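Local structure of putative electron transport related protein (Corynebacterium diphtheriae, 4PQ1) at residues A[55-59]-A[124-128]; A[77-81]-A[102-106]. The protein is a DsbF homologue of the thioredoxin clan that probably acts as an extracytoplasmic thiol-disulfide oxidoreductase, passing oxidising or reducing equivalents to partner proteins through a redox-active cysteine pair. All blocks are in the same frame, centred on the assembly; numbering follows the deposited sequence.

How the interactions relate
Both interactions reach the same mixed sheet, but in different ways. Interaction 2 is the more buried and the larger, 326 Å² against 205 Å², and joins two neighbouring parallel strands through backbone hydrogen bonds and a CH-pi contact. Interaction 1, partly buried and about 15 Å away between centres, has no hydrogen bond between its segments: sulfur, valine and proline carbons meet where the helix start at 57-59 faces the loop leading into strand 127-131. Along the chain, interaction 2 is nested inside the loop that interaction 1 closes. Trp52 lies beside both, touching Cys59 of interaction 1 and hydrogen-bonded to Ser105 of interaction 2.

Interaction 1: residues A[55-59]-A[124-128]; sequences WCAPC and VVPTT
Val125 is the first residue of 124-128 to meet the other segment, and its CG1 branch does most of the touching. With CG1 anti to the backbone N (chi1 179°), this methyl is directed at the disulfide, Val125 CG1 lying 3.6 Å from Cys59 SG and 4.0 Å from Cys56 SG. Val125 CG1 also lies 4.1 Å from Trp55 CH2, an approach oblique to the indole ring; the other end of that ring is fixed by a hydrogen bond from Trp55 NE1 to Val84 O. Pro126 follows through a cis peptide bond and turns its ring toward the cysteines. Pro126 CB sits 3.7 Å from Cys59 SG, while Pro126 CD is 3.8 Å from Pro58 CB, so one proline ring spans the sulfur and the first turn of the helix. Thr127 stays behind this surface, where the chain enters strand 127-131: Thr127 OG1 donates to Val124 O at 2.8 Å from above the carbonyl plane, a bond that closes the loop on itself. Cys56 SG and Cys59 SG are bonded at 2.1 Å, Cys56 being the N-cap of the helix and Cys59 lying within it. A CxxC disulfide at a helix start, faced by a cis-proline loop that is close in space but distant in sequence, is the hallmark of the thioredoxin-fold redox site, consistent with a DsbF-like oxidoreductase.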
loop_
_atom_site.group_PDB
_atom_site.type_symbol
_atom_site.label_atom_id
_atom_site.label_comp_id
_atom_site.label_asym_id
_atom_site.label_seq_id
_atom_site.Cartn_x
_atom_site.Cartn_y
_atom_site.Cartn_z
ATOM N N TRP A 55 -15.066 3.266 -3.742
ATOM C CA TRP A 55 -15.680 4.082 -4.794
ATOM C C TRP A 55 -14.908 3.981 -6.104
ATOM O O TRP A 55 -15.286 4.559 -7.126
ATOM C CB TRP A 55 -15.740 5.547 -4.341
ATOM C CG TRP A 55 -14.412 5.980 -3.812
ATOM C CD1 TRP A 55 -14.013 6.006 -2.499
ATOM C CD2 TRP A 55 -13.284 6.395 -4.584
ATOM N NE1 TRP A 55 -12.713 6.442 -2.413
ATOM C CE2 TRP A 55 -12.241 6.676 -3.681
ATOM C CE3 TRP A 55 -13.056 6.564 -5.952
ATOM C CZ2 TRP A 55 -10.988 7.103 -4.106
ATOM C CZ3 TRP A 55 -11.817 6.994 -6.367
ATOM C CH2 TRP A 55 -10.796 7.256 -5.451
ATOM N N CYS A 56 -13.818 3.230 -6.051
ATOM C CA CYS A 56 -12.782 3.239 -7.065
ATOM C C CYS A 56 -12.785 1.939 -7.858
ATOM O O CYS A 56 -12.464 0.881 -7.322
ATOM C CB CYS A 56 -11.442 3.486 -6.370
ATOM S SG CYS A 56 -9.973 2.954 -7.203
ATOM N N ALA A 57 -13.168 2.011 -9.129
ATOM C CA ALA A 57 -13.397 0.800 -9.910
ATOM C C ALA A 57 -12.112 -0.029 -10.095
ATOM O O ALA A 57 -12.142 -1.243 -9.881
ATOM C CB ALA A 57 -14.024 1.141 -11.265
ATOM N N PRO A 58 -10.987 0.602 -10.478
ATOM C CA PRO A 58 -9.752 -0.203 -10.500
ATOM C C PRO A 58 -9.423 -0.858 -9.163
ATOM O O PRO A 58 -8.964 -2.000 -9.147
ATOM C CB PRO A 58 -8.692 0.813 -10.877
ATOM C CG PRO A 58 -9.415 1.772 -11.727
ATOM C CD PRO A 58 -10.756 1.930 -11.070
ATOM N N CYS A 59 -9.657 -0.170 -8.054
ATOM C CA CYS A 59 -9.377 -0.764 -6.754
ATOM C C CYS A 59 -10.189 -2.042 -6.548
ATOM O O CYS A 59 -9.628 -3.059 -6.148
ATOM C CB CYS A 59 -9.638 0.247 -5.638
ATOM S SG CYS A 59 -8.746 1.804 -5.927
ATOM N N VAL A 124 -3.390 9.827 -7.371
ATOM C CA VAL A 124 -3.363 8.526 -8.028
ATOM C C VAL A 124 -3.873 7.420 -7.120
ATOM O O VAL A 124 -3.227 7.059 -6.148
ATOM C CB VAL A 124 -1.942 8.176 -8.513
ATOM C CG1 VAL A 124 -1.921 6.823 -9.252
ATOM C CG2 VAL A 124 -1.389 9.302 -9.406
ATOM N N VAL A 125 -5.050 6.891 -7.448
ATOM C CA VAL A 125 -5.636 5.770 -6.725
ATOM C C VAL A 125 -6.203 4.806 -7.759
ATOM O O VAL A 125 -6.991 5.212 -8.605
ATOM C CB VAL A 125 -6.760 6.211 -5.749
ATOM C CG1 VAL A 125 -7.351 5.002 -5.037
ATOM C CG2 VAL A 125 -6.231 7.177 -4.739
ATOM N N PRO A 126 -5.797 3.527 -7.698
ATOM C CA PRO A 126 -4.915 2.997 -6.657
ATOM C C PRO A 126 -3.428 3.302 -6.900
ATOM O O PRO A 126 -3.033 3.656 -8.012
ATOM C CB PRO A 126 -5.187 1.499 -6.726
ATOM C CG PRO A 126 -5.450 1.258 -8.176
ATOM C CD PRO A 126 -6.148 2.493 -8.688
ATOM N N THR A 127 -2.648 3.222 -5.829
ATOM C CA THR A 127 -1.181 3.248 -5.867
ATOM C C THR A 127 -0.722 2.094 -5.006
ATOM O O THR A 127 -1.300 1.837 -3.938
ATOM C CB THR A 127 -0.582 4.572 -5.334
ATOM O OG1 THR A 127 -0.830 5.627 -6.275
ATOM C CG2 THR A 127 0.986 4.456 -5.077
ATOM N N THR A 128 0.297 1.380 -5.471
ATOM C CA THR A 128 0.857 0.305 -4.674
ATOM C C THR A 128 2.347 0.501 -4.459
ATOM O O THR A 128 3.104 0.700 -5.414
ATOM C CB THR A 128 0.620 -1.063 -5.315
ATOM O OG1 THR A 128 -0.783 -1.301 -5.402
ATOM C CG2 THR A 128 1.258 -2.151 -4.466
#

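Interaction 2: residues A[77-81]-A[102-106]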
loop_
_atom_site.group_PDB
_atom_site.type_symbol
_atom_site.label_atom_id
_atom_site.label_comp_id
_atom_site.label_asym_id
_atom_site.label_seq_id
_atom_site.Cartn_x
_atom_site.Cartn_y
_atom_site.Cartn_z
ATOM N N GLY A 77 5.484 -11.189 5.749
ATOM C CA GLY A 77 4.986 -9.831 5.630
ATOM C C GLY A 77 3.480 -9.687 5.570
ATOM O O GLY A 77 2.741 -10.539 6.062
ATOM N N THR A 78 3.030 -8.600 4.949
ATOM C CA THR A 78 1.628 -8.207 4.997
ATOM C C THR A 78 1.315 -7.149 3.946
ATOM O O THR A 78 2.191 -6.381 3.539
ATOM C CB THR A 78 1.249 -7.637 6.387
ATOM O OG1 THR A 78 -0.173 -7.520 6.492
ATOM C CG2 THR A 78 1.850 -6.247 6.586
ATOM N N VAL A 79 0.061 -7.112 3.504
ATOM C CA VAL A 79 -0.447 -5.952 2.785
ATOM C C VAL A 79 -1.026 -5.003 3.830
ATOM O O VAL A 79 -1.567 -5.448 4.842
ATOM C CB VAL A 79 -1.523 -6.336 1.736
ATOM C CG1 VAL A 79 -2.101 -5.092 1.063
ATOM C CG2 VAL A 79 -0.930 -7.290 0.685
ATOM N N VAL A 80 -0.862 -3.705 3.618
ATOM C CA VAL A 80 -1.548 -2.696 4.429
ATOM C C VAL A 80 -2.254 -1.696 3.535
ATOM O O VAL A 80 -1.621 -1.008 2.744
ATOM C CB VAL A 80 -0.590 -1.935 5.345
ATOM C CG1 VAL A 80 -1.350 -0.816 6.056
ATOM C CG2 VAL A 80 0.032 -2.884 6.343
ATOM N N GLY A 81 -3.575 -1.623 3.642
ATOM C CA GLY A 81 -4.324 -0.734 2.784
ATOM C C GLY A 81 -4.320 0.662 3.346
ATOM O O GLY A 81 -4.235 0.871 4.561
ATOM N N THR A 102 -8.676 -9.732 4.314
ATOM C CA THR A 102 -8.301 -10.019 5.689
ATOM C C THR A 102 -7.121 -9.199 6.179
ATOM O O THR A 102 -6.699 -9.361 7.325
ATOM C CB THR A 102 -7.966 -11.501 5.881
ATOM O OG1 THR A 102 -6.792 -11.825 5.134
ATOM C CG2 THR A 102 -9.112 -12.362 5.394
ATOM N N TYR A 103 -6.596 -8.312 5.331
ATOM C CA TYR A 103 -5.484 -7.458 5.751
ATOM C C TYR A 103 -5.948 -6.077 6.237
ATOM O O TYR A 103 -7.014 -5.590 5.827
ATOM C CB TYR A 103 -4.463 -7.323 4.621
ATOM C CG TYR A 103 -4.965 -6.764 3.312
ATOM C CD1 TYR A 103 -5.053 -5.389 3.106
ATOM C CD2 TYR A 103 -5.298 -7.606 2.259
ATOM C CE1 TYR A 103 -5.488 -4.869 1.893
ATOM C CE2 TYR A 103 -5.731 -7.097 1.044
ATOM C CZ TYR A 103 -5.819 -5.729 0.869
ATOM O OH TYR A 103 -6.243 -5.214 -0.328
ATOM N N PRO A 104 -5.155 -5.444 7.123
ATOM C CA PRO A 104 -5.615 -4.197 7.743
ATOM C C PRO A 104 -5.514 -3.011 6.798
ATOM O O PRO A 104 -4.723 -3.049 5.845
ATOM C CB PRO A 104 -4.659 -4.027 8.918
ATOM C CG PRO A 104 -3.382 -4.609 8.423
ATOM C CD PRO A 104 -3.756 -5.746 7.498
ATOM N N SER A 105 -6.324 -1.985 7.049
ATOM C CA SER A 105 -6.242 -0.735 6.306
ATOM C C SER A 105 -6.169 0.426 7.276
ATOM O O SER A 105 -6.829 0.423 8.312
ATOM C CB SER A 105 -7.448 -0.546 5.371
ATOM O OG SER A 105 -7.296 -1.255 4.151
ATOM N N ILE A 106 -5.348 1.413 6.944
ATOM C CA ILE A 106 -5.408 2.683 7.640
ATOM C C ILE A 106 -6.551 3.508 7.070
ATOM O O ILE A 106 -6.645 3.694 5.853
ATOM C CB ILE A 106 -4.091 3.452 7.517
ATOM C CG1 ILE A 106 -2.972 2.664 8.199
ATOM C CG2 ILE A 106 -4.239 4.846 8.099
ATOM C CD1 ILE A 106 -1.666 3.379 8.184
#
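Two torsions bring Val79 and Tyr103 together: Val79 carries CG1 anti to its backbone N, and Tyr103 holds CG between its backbone N and carbonyl carbon (chi1 58°). Val79 CG1 therefore lies over one face of the Tyr103 ring, 3.6 Å from its centroid and 17° off the normal, a CH-pi contact. The His70 ring, from helix 63-73, also meets Tyr103, with the planes about 50° apart. At Gly81 the backbones pair in parallel: Gly81 N donates to Pro104 O at 2.9 Å, and Ile106 N donates to Gly81 O at 2.7 Å. These bonds join the two strands of a beta-alpha-beta unit, 77-83 and 105-107, with helix 89-98 between them in sequence; strand 105-107 is the outermost at this end of the mixed sheet. Ser105 OG passes 3.3 Å from Gly81 CA, close to a residue that has no side chain to obstruct it, and is hydrogen-bonded to Trp52 NE1. Val79 O lies 3.5 Å from Pro104 CD, with Tyr103 CB equally near; both are van der Waals contacts. The hydrogen bond that Val79 O accepts comes from Thr78 OG1, at 3.0 Å and from above the carbonyl plane.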